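Phosphate transporter (Thermotoga maritima MSB8, PDB 6L85) probably imports phosphate across the cell membrane, driven by sodium ions, as a bacterial relative of the human SLC20 carriers. Local coordinates at residues B[221-225]-B[237-241]. Numbering follows the deposited sequence.
Sequences VRKLI and NVFKR
L224 and V238 meet where two successive helices come together, a worked example of one leucine lodging among the side chains of a facing helix turn. L224 CB, pointing at the other helix, lies 3.8 Å from V238 CG2, and L224 CG stands about equally near that methyl and the side-chain nitrogen ND2 of N237. The branch then divides: L224 CD1 rests 3.7 Å from N237 ND2, a van der Waals contact between side chains that cross at about a right angle, while L224 CD2 reaches 3.5 Å from R241 CG and also touches R241 CB. CG is roughly anti to the backbone N (chi1 -151°), and a chi2 of 32°, away from a staggered value, turns one methyl to N237 and one to R241, a helical turn apart. V238 is gripped through both methyls, V238 CG2 lying 3.4 Å from I225 CD1 and V238 CG1 3.7 Å from V221 CG1. Cutting L224 back to an alanine would probably leave a gap between N237 and R241 and let the aliphatic part of the arginine lose its apolar support. The contact joins the end region of helix 199-224 to helix 231-258; helix 167-194 adds S171 against I225 and I175 against V238.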
# COMPACT_ATOMS: atom_id res chain seq x y z
N VAL B 221 16.16 10.61 6.94
CA VAL B 221 16.38 12.01 7.28
C VAL B 221 17.79 12.23 7.82
O VAL B 221 18.43 13.24 7.50
CB VAL B 221 15.33 12.51 8.30
CG1 VAL B 221 15.71 13.92 8.80
CG2 VAL B 221 13.93 12.50 7.72
N ARG B 222 18.27 11.34 8.69
CA ARG B 222 19.66 11.40 9.13
C ARG B 222 20.59 11.52 7.93
O ARG B 222 21.54 12.31 7.94
CB ARG B 222 20.04 10.16 9.93
CG ARG B 222 19.63 10.19 11.37
CD ARG B 222 19.97 8.85 12.01
NE ARG B 222 21.34 8.81 12.52
CZ ARG B 222 22.37 8.26 11.89
NH1 ARG B 222 22.20 7.69 10.70
NH2 ARG B 222 23.57 8.28 12.45
N LYS B 223 20.34 10.73 6.89
CA LYS B 223 21.15 10.86 5.68
C LYS B 223 21.00 12.25 5.06
O LYS B 223 21.99 12.96 4.83
CB LYS B 223 20.76 9.78 4.68
CG LYS B 223 21.72 9.61 3.54
CD LYS B 223 22.58 8.38 3.74
CE LYS B 223 23.92 8.55 3.07
NZ LYS B 223 24.88 7.55 3.63
N LEU B 224 19.75 12.67 4.80
CA LEU B 224 19.51 13.90 4.04
C LEU B 224 20.06 15.13 4.75
O LEU B 224 20.54 16.07 4.10
CB LEU B 224 18.00 14.07 3.83
CG LEU B 224 17.50 14.81 2.60
CD1 LEU B 224 18.45 14.60 1.44
CD2 LEU B 224 16.12 14.29 2.27
N ILE B 225 19.97 15.16 6.07
CA ILE B 225 20.33 16.33 6.85
C ILE B 225 21.81 16.66 6.73
O ILE B 225 22.22 17.77 7.09
CB ILE B 225 19.89 16.10 8.31
CG1 ILE B 225 19.60 17.42 9.02
CG2 ILE B 225 20.92 15.27 9.05
CD1 ILE B 225 18.63 18.30 8.28
N ASN B 237 15.87 21.62 3.20
CA ASN B 237 16.09 20.58 2.20
C ASN B 237 15.40 19.28 2.61
O ASN B 237 14.76 18.60 1.78
CB ASN B 237 17.60 20.38 2.04
CG ASN B 237 17.93 19.45 0.92
OD1 ASN B 237 17.61 19.72 -0.24
ND2 ASN B 237 18.57 18.33 1.25
N VAL B 238 15.47 18.94 3.90
CA VAL B 238 14.78 17.76 4.40
C VAL B 238 13.26 17.93 4.28
O VAL B 238 12.55 17.01 3.85
CB VAL B 238 15.23 17.48 5.85
CG1 VAL B 238 14.36 16.44 6.48
CG2 VAL B 238 16.66 16.99 5.83
N PHE B 239 12.73 19.10 4.66
CA PHE B 239 11.30 19.34 4.46
C PHE B 239 10.93 19.28 2.99
O PHE B 239 9.83 18.83 2.65
CB PHE B 239 10.89 20.68 5.05
CG PHE B 239 10.55 20.62 6.49
CD1 PHE B 239 9.41 19.97 6.93
CD2 PHE B 239 11.38 21.20 7.43
CE1 PHE B 239 9.10 19.91 8.28
CE2 PHE B 239 11.07 21.15 8.78
CZ PHE B 239 9.93 20.50 9.20
N LYS B 240 11.83 19.70 2.11
CA LYS B 240 11.55 19.70 0.68
C LYS B 240 11.33 18.28 0.18
O LYS B 240 10.48 18.04 -0.68
CB LYS B 240 12.71 20.33 -0.08
CG LYS B 240 12.59 20.21 -1.57
CD LYS B 240 13.84 20.72 -2.25
CE LYS B 240 13.52 21.29 -3.60
NZ LYS B 240 14.78 21.67 -4.30
N ARG B 241 12.12 17.34 0.69
CA ARG B 241 11.89 15.96 0.27
C ARG B 241 10.67 15.36 0.97
O ARG B 241 9.89 14.64 0.33
CB ARG B 241 13.15 15.13 0.50
CG ARG B 241 14.33 15.58 -0.40
CD ARG B 241 14.17 15.08 -1.84
NE ARG B 241 13.75 13.68 -1.89
CZ ARG B 241 13.44 13.02 -3.01
NH1 ARG B 241 13.51 13.63 -4.19
NH2 ARG B 241 13.06 11.74 -2.95